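Local coordinates for phosphate ABC transporter, phosphate-binding protein (Clostridium perfringens, PDB 4Q8R), which binds phosphate, probably with high affinity, and is likely to deliver it to an ABC-type transporter for uptake, at residues A[15-19]-A[35-39]; A[41-45]-A[56-62]. All blocks are in the same frame, centred on the assembly; numbering follows the deposited sequence.

Contact 1: residues A[15-19]-A[35-39]; sequences GPVME and EINQI
The first turn of helix 15-28 packs on strand 34-38 through Ile-36 and Gln-38. Strand 6-10, this helix and strand 34-38, which runs parallel to strand 6-10, form a beta-alpha-beta unit. The helix and strand axes run nearly antiparallel, at 172°, and approach to 9.5 Å. Gly-15 CA sits 6.1 Å from Gln-38 CA, and Glu-19 CA 7.3 Å from Ile-36 CA. Glu-19 N donates to Gly-15 O at 2.9 Å within the turn. Ile-36 and Gln-38 alternate with Asn-37 along the strand and point at the helix. Ile-36 (m, t) puts CD1 3.8 Å from Met-18 CG and 3.7 Å from Glu-19 CA. Met-18 (t, p, p) starts toward the strand, but its end leads away; the side chain also touches Phe-224 and Ile-228 of helix 219-229. Gln-38 (m, t, chi3 54°) extends until its CD is 3.5 Å from Gly-15 CA. Glycine leaves room here: an ideal CB would lie 2.0 Å from Gln-38 OE1. Glu-19 (m, t) leaves the helix sideways and brings OE2 to 3.0 Å from Gln-38 NE2. The angle is too poor for a hydrogen bond. The chemistry thus changes across the interface. Apolar packing of Ile-36 holds its inner part, while Glu-19 and Gln-38 bring polar groups close at the more exposed edge.

Contact 2: residues A[41-45]-A[56-62]; sequences SSAGI and GMASRDL. With ZN (zinc ion), chain F; PO4 (phosphate ion), chain B.
This is a buried helix-to-strand contact, polar at the phosphate and apolar around Ile-45. The first turn of helix 41-50 packs on strand 55-58 and the next loop. The axes cross at -151° and approach to 6.6 Å. Ser-41 CA lies 4.5 Å from Ala-58 CA, and Gly-44 CA 4.7 Å from Gly-56 CA. A CB on Gly-56 would clash, 2.8 Å from Gly-44 O. Ser-41 OG (m) accepts from Ser-59 N at 2.9 Å. Ser-41 OG and N donate to phosphate O1 at 2.6 and 2.8 Å. A helix N-terminus thus meets the anion, as in phosphate-binding proteins of the PBP superfamily. Ser-59 OG (p) donates to phosphate O4 at 2.7 Å. Arg-60 (p, t, t) donates NH2 to Ser-42 OG at 2.9 Å and salt-bridges Glu-66. Ile-45 (m, t) lays CD1 over one guanidinium face, 3.8 Å from Ala-58 CB and 3.7 Å from Leu-62 CD2. Asp-61 OD1 binds zinc. One hydroxyl, Ser-41 OG, ties helix to loop and binds the anion.

How the contacts relate
The contacts are consecutive in the chain: strand 34-38 of contact 1 leads into helix 41-50 of contact 2. Their centres lie 12 Å apart, and both reach the same sheet, where strand 6-10 pairs with strands 34-38 and 55-58. Met-57 joins them. Its CE is 3.6 Å from Ile-36 CG2, and its SD is 3.9 Å from Met-18 CG. Ile-39 CD1 packs 3.9 Å from Gly-44 N. Contact 2 binds the phosphate directly, together with Ser-11, Thr-12 and Ser-13 between strand 6-10 and helix 15-28, and Ser-129, Gly-130 and Thr-131. Contact 1 packs the helix that follows Ser-13. The zinc on Asp-61 is a separate site, away from the phosphate.

Contact 1: residues A[15-19]-A[35-39]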
ATOM      1  N   GLY A  15       7.650   2.062  -0.880  1.00 28.76           N
ATOM      2  CA  GLY A  15       9.080   1.793  -0.941  1.00 30.31           C
ATOM      3  C   GLY A  15       9.632   1.490  -2.358  1.00 29.27           C
ATOM      4  O   GLY A  15      10.624   2.114  -2.749  1.00 30.04           O
ATOM      5  N   PRO A  16       8.974   0.582  -3.143  1.00 28.87           N
ATOM      6  CA  PRO A  16       9.561   0.242  -4.439  1.00 29.93           C
ATOM      7  C   PRO A  16       9.632   1.490  -5.329  1.00 27.18           C
ATOM      8  O   PRO A  16      10.691   1.764  -5.924  1.00 31.82           O
ATOM      9  CB  PRO A  16       8.586  -0.795  -4.998  1.00 30.74           C
ATOM     10  CG  PRO A  16       8.198  -1.563  -3.715  1.00 33.29           C
ATOM     11  CD  PRO A  16       7.991  -0.439  -2.721  1.00 31.79           C
ATOM     12  N   VAL A  17       8.563   2.273  -5.381  1.00 27.67           N
ATOM     13  CA  VAL A  17       8.597   3.476  -6.251  1.00 27.80           C
ATOM     14  C   VAL A  17       9.525   4.551  -5.754  1.00 27.34           C
ATOM     15  O   VAL A  17      10.218   5.209  -6.546  1.00 28.53           O
ATOM     16  CB  VAL A  17       7.187   4.016  -6.572  1.00 25.72           C
ATOM     17  CG1 VAL A  17       6.478   4.701  -5.408  1.00 26.11           C
ATOM     18  CG2 VAL A  17       7.232   4.974  -7.779  1.00 27.40           C
ATOM     19  N   MET A  18       9.565   4.773  -4.448  1.00 26.55           N
ATOM     20  CA  MET A  18      10.489   5.720  -3.930  1.00 25.29           C
ATOM     21  C   MET A  18      11.942   5.372  -4.208  1.00 28.10           C
ATOM     22  O   MET A  18      12.781   6.278  -4.549  1.00 27.88           O
ATOM     23  CB  MET A  18      10.285   5.860  -2.385  1.00 24.19           C
ATOM     24  CG  MET A  18      10.914   7.157  -1.828  1.00 29.84           C
ATOM     25  SD  MET A  18      10.162   8.687  -2.477  1.00 33.66           S
ATOM     26  CE  MET A  18       8.514   8.603  -1.953  1.00 34.36           C
ATOM     27  N   GLU A  19      12.301   4.074  -4.126  1.00 28.95           N
ATOM     28  CA  GLU A  19      13.670   3.645  -4.455  1.00 30.69           C
ATOM     29  C   GLU A  19      13.954   3.926  -5.971  1.00 28.08           C
ATOM     30  O   GLU A  19      15.034   4.424  -6.350  1.00 28.62           O
ATOM     31  CB  GLU A  19      13.895   2.151  -4.219  1.00 30.33           C
ATOM     32  CG  GLU A  19      13.777   1.695  -2.744  1.00 36.67           C
ATOM     33  CD  GLU A  19      13.916   0.174  -2.579  1.00 46.37           C
ATOM     34  OE1 GLU A  19      14.168  -0.571  -3.587  1.00 46.84           O
ATOM     35  OE2 GLU A  19      13.801  -0.264  -1.433  1.00 49.80           O
ATOM     36  N   GLU A  35      17.732   8.890   1.490  1.00 26.63           N
ATOM     37  CA  GLU A  35      17.788   7.748   2.471  1.00 24.60           C
ATOM     38  C   GLU A  35      16.335   7.297   2.714  1.00 22.40           C
ATOM     39  O   GLU A  35      15.534   8.077   3.176  1.00 27.87           O
ATOM     40  CB  GLU A  35      18.457   8.152   3.762  1.00 29.31           C
ATOM     41  CG  GLU A  35      19.935   8.514   3.581  1.00 38.30           C
ATOM     42  CD  GLU A  35      20.555   9.359   4.712  1.00 47.55           C
ATOM     43  OE1 GLU A  35      21.749   9.682   4.599  1.00 58.76           O
ATOM     44  OE2 GLU A  35      19.884   9.701   5.702  1.00 51.78           O
ATOM     45  N   ILE A  36      15.996   6.036   2.412  1.00 22.67           N
ATOM     46  CA  ILE A  36      14.656   5.545   2.478  1.00 21.15           C
ATOM     47  C   ILE A  36      14.585   4.393   3.477  1.00 22.84           C
ATOM     48  O   ILE A  36      15.300   3.396   3.305  1.00 24.08           O
ATOM     49  CB  ILE A  36      14.152   5.008   1.106  1.00 22.55           C
ATOM     50  CG1 ILE A  36      14.245   6.127   0.052  1.00 25.16           C
ATOM     51  CG2 ILE A  36      12.731   4.481   1.165  1.00 23.85           C
ATOM     52  CD1 ILE A  36      14.323   5.633  -1.362  1.00 29.07           C
ATOM     53  N   ASN A  37      13.741   4.520   4.509  1.00 20.99           N
ATOM     54  CA  ASN A  37      13.518   3.459   5.498  1.00 18.79           C
ATOM     55  C   ASN A  37      12.052   3.062   5.512  1.00 21.07           C
ATOM     56  O   ASN A  37      11.169   3.887   5.729  1.00 22.26           O
ATOM     57  CB  ASN A  37      13.911   4.043   6.838  1.00 21.72           C
ATOM     58  CG  ASN A  37      14.016   3.000   7.896  1.00 30.63           C
ATOM     59  OD1 ASN A  37      14.085   1.783   7.615  1.00 31.88           O
ATOM     60  ND2 ASN A  37      13.984   3.454   9.145  1.00 30.14           N
ATOM     61  N   GLN A  38      11.763   1.815   5.187  1.00 19.35           N
ATOM     62  CA  GLN A  38      10.442   1.328   5.022  1.00 19.01           C
ATOM     63  C   GLN A  38       9.974   0.709   6.350  1.00 21.53           C
ATOM     64  O   GLN A  38      10.448  -0.356   6.760  1.00 23.89           O
ATOM     65  CB  GLN A  38      10.385   0.236   3.963  1.00 22.13           C
ATOM     66  CG  GLN A  38      10.724   0.805   2.600  1.00 23.87           C
ATOM     67  CD  GLN A  38      10.669  -0.201   1.514  1.00 26.77           C
ATOM     68  OE1 GLN A  38       9.640  -0.861   1.366  1.00 29.08           O
ATOM     69  NE2 GLN A  38      11.709  -0.279   0.702  1.00 31.08           N
ATOM     70  N   ILE A  39       9.069   1.409   6.996  1.00 22.05           N
ATOM     71  CA  ILE A  39       8.638   1.095   8.364  1.00 20.79           C
ATOM     72  C   ILE A  39       7.125   1.132   8.534  1.00 21.24           C
ATOM     73  O   ILE A  39       6.615   0.989   9.655  1.00 21.78           O
ATOM     74  CB  ILE A  39       9.341   2.069   9.358  1.00 22.99           C
ATOM     75  CG1 ILE A  39       8.988   3.532   9.076  1.00 22.44           C
ATOM     76  CG2 ILE A  39      10.796   1.798   9.419  1.00 24.54           C
ATOM     77  CD1 ILE A  39       9.617   4.523  10.036  1.00 23.65           C
TER

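Contact 2: residues A[41-45]-A[56-62]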
ATOM      1  N   SER A  41       3.302   3.235   7.133  1.00 19.65           N
ATOM      2  CA  SER A  41       2.799   4.579   7.035  1.00 19.81           C
ATOM      3  C   SER A  41       2.770   5.331   8.361  1.00 21.44           C
ATOM      4  O   SER A  41       3.237   6.506   8.421  1.00 21.33           O
ATOM      5  CB  SER A  41       1.471   4.624   6.395  1.00 21.11           C
ATOM      6  OG  SER A  41       1.470   4.229   5.035  1.00 21.23           O
ATOM      7  N   SER A  42       2.156   4.735   9.396  1.00 20.12           N
ATOM      8  CA  SER A  42       1.999   5.497  10.609  1.00 21.47           C
ATOM      9  C   SER A  42       3.303   5.903  11.207  1.00 22.67           C
ATOM     10  O   SER A  42       3.436   7.049  11.693  1.00 24.23           O
ATOM     11  CB  SER A  42       1.119   4.751  11.608  1.00 21.60           C
ATOM     12  OG  SER A  42      -0.199   4.600  11.087  1.00 24.82           O
ATOM     13  N   ALA A  43       4.306   5.038  11.156  1.00 21.86           N
ATOM     14  CA  ALA A  43       5.586   5.380  11.739  1.00 23.39           C
ATOM     15  C   ALA A  43       6.308   6.455  10.901  1.00 23.27           C
ATOM     16  O   ALA A  43       7.015   7.304  11.427  1.00 22.82           O
ATOM     17  CB  ALA A  43       6.445   4.161  11.890  1.00 25.13           C
ATOM     18  N   GLY A  44       6.170   6.385   9.590  1.00 23.65           N
ATOM     19  CA  GLY A  44       6.815   7.420   8.791  1.00 22.38           C
ATOM     20  C   GLY A  44       6.155   8.799   8.996  1.00 21.73           C
ATOM     21  O   GLY A  44       6.836   9.803   9.068  1.00 23.72           O
ATOM     22  N   ILE A  45       4.844   8.831   9.113  1.00 21.71           N
ATOM     23  CA  ILE A  45       4.096  10.051   9.396  1.00 23.12           C
ATOM     24  C   ILE A  45       4.538  10.619  10.723  1.00 24.77           C
ATOM     25  O   ILE A  45       4.798  11.856  10.839  1.00 26.95           O
ATOM     26  CB  ILE A  45       2.586   9.853   9.381  1.00 23.39           C
ATOM     27  CG1 ILE A  45       2.080   9.527   7.960  1.00 24.04           C
ATOM     28  CG2 ILE A  45       1.866  11.063   9.904  1.00 24.96           C
ATOM     29  CD1 ILE A  45       0.709   8.916   7.926  1.00 24.22           C
ATOM     30  N   GLY A  56       7.923  12.059   5.233  1.00 23.75           N
ATOM     31  CA  GLY A  56       7.210  10.797   5.510  1.00 23.54           C
ATOM     32  C   GLY A  56       6.504  10.316   4.244  1.00 24.35           C
ATOM     33  O   GLY A  56       5.960  11.104   3.483  1.00 27.37           O
ATOM     34  N   MET A  57       6.532   9.014   4.012  1.00 22.67           N
ATOM     35  CA  MET A  57       5.749   8.428   2.990  1.00 23.15           C
ATOM     36  C   MET A  57       4.590   7.672   3.571  1.00 21.83           C
ATOM     37  O   MET A  57       4.783   6.832   4.499  1.00 22.85           O
ATOM     38  CB  MET A  57       6.592   7.691   1.970  1.00 28.96           C
ATOM     39  CG  MET A  57       7.398   6.552   2.387  1.00 35.03           C
ATOM     40  SD  MET A  57       8.705   6.033   1.191  1.00 28.60           S
ATOM     41  CE  MET A  57       9.299   4.720   2.340  1.00 27.96           C
ATOM     42  N   ALA A  58       3.405   7.971   3.055  1.00 23.68           N
ATOM     43  CA  ALA A  58       2.163   7.333   3.534  1.00 23.56           C
ATOM     44  C   ALA A  58       1.343   6.777   2.377  1.00 24.57           C
ATOM     45  O   ALA A  58       1.298   7.375   1.244  1.00 24.50           O
ATOM     46  CB  ALA A  58       1.364   8.311   4.272  1.00 25.89           C
ATOM     47  N   SER A  59       0.661   5.688   2.650  1.00 22.87           N
ATOM     48  CA  SER A  59      -0.229   5.041   1.667  1.00 24.54           C
ATOM     49  C   SER A  59      -1.681   5.110   2.144  1.00 25.82           C
ATOM     50  O   SER A  59      -2.565   4.297   1.769  1.00 25.82           O
ATOM     51  CB  SER A  59       0.213   3.624   1.441  1.00 21.66           C
ATOM     52  OG  SER A  59       0.061   2.843   2.609  1.00 19.52           O
ATOM     53  N   ARG A  60      -1.958   6.099   2.996  1.00 28.52           N
ATOM     54  CA  ARG A  60      -3.323   6.457   3.402  1.00 30.48           C
ATOM     55  C   ARG A  60      -3.352   7.972   3.558  1.00 31.79           C
ATOM     56  O   ARG A  60      -2.276   8.603   3.622  1.00 29.28           O
ATOM     57  CB  ARG A  60      -3.719   5.820   4.754  1.00 31.29           C
ATOM     58  CG  ARG A  60      -2.772   6.142   5.888  1.00 27.56           C
ATOM     59  CD  ARG A  60      -3.475   5.941   7.198  1.00 30.98           C
ATOM     60  NE  ARG A  60      -2.609   5.987   8.353  1.00 30.63           N
ATOM     61  CZ  ARG A  60      -2.288   7.080   9.014  1.00 28.40           C
ATOM     62  NH1 ARG A  60      -2.748   8.271   8.602  1.00 30.76           N
ATOM     63  NH2 ARG A  60      -1.552   6.977  10.114  1.00 29.55           N
ATOM     64  N   ASP A  61      -4.532   8.550   3.625  1.00 33.75           N
ATOM     65  CA  ASP A  61      -4.594   9.955   3.931  1.00 33.13           C
ATOM     66  C   ASP A  61      -4.137  10.196   5.388  1.00 34.53           C
ATOM     67  O   ASP A  61      -4.179   9.295   6.221  1.00 36.28           O
ATOM     68  CB  ASP A  61      -5.988  10.475   3.778  1.00 38.40           C
ATOM     69  CG  ASP A  61      -6.008  11.938   3.582  1.00 39.69           C
ATOM     70  OD1 ASP A  61      -4.948  12.619   3.623  1.00 43.76           O
ATOM     71  OD2 ASP A  61      -7.091  12.430   3.394  1.00 47.89           O
ATOM     72  N   LEU A  62      -3.749  11.418   5.690  1.00 38.21           N
ATOM     73  CA  LEU A  62      -3.417  11.794   7.077  1.00 36.22           C
ATOM     74  C   LEU A  62      -4.659  11.821   7.921  1.00 39.38           C
ATOM     75  O   LEU A  62      -5.759  12.110   7.425  1.00 41.96           O
ATOM     76  CB  LEU A  62      -2.816  13.197   7.127  1.00 35.76           C
ATOM     77  CG  LEU A  62      -1.474  13.407   6.468  1.00 29.90           C
ATOM     78  CD1 LEU A  62      -0.934  14.788   6.800  1.00 35.79           C
ATOM     79  CD2 LEU A  62      -0.528  12.317   6.970  1.00 30.59           C
TER
HETATM   80 ZN    ZN F 305      -4.905  14.613   3.314  0.80 35.63          ZN
HETATM   81  P   PO4 B 301       2.066   0.491   4.358  1.00 18.74           P
HETATM   82  O1  PO4 B 301       1.838   1.679   5.305  1.00 19.76           O
HETATM   83  O2  PO4 B 301       3.371  -0.214   4.663  1.00 18.95           O
HETATM   84  O3  PO4 B 301       0.847  -0.421   4.356  1.00 17.99           O
HETATM   85  O4  PO4 B 301       2.129   1.073   2.906  1.00 19.61           O
HETATM   86  O   HOH W   1      -5.221  14.126   1.657  1.00 57.84           O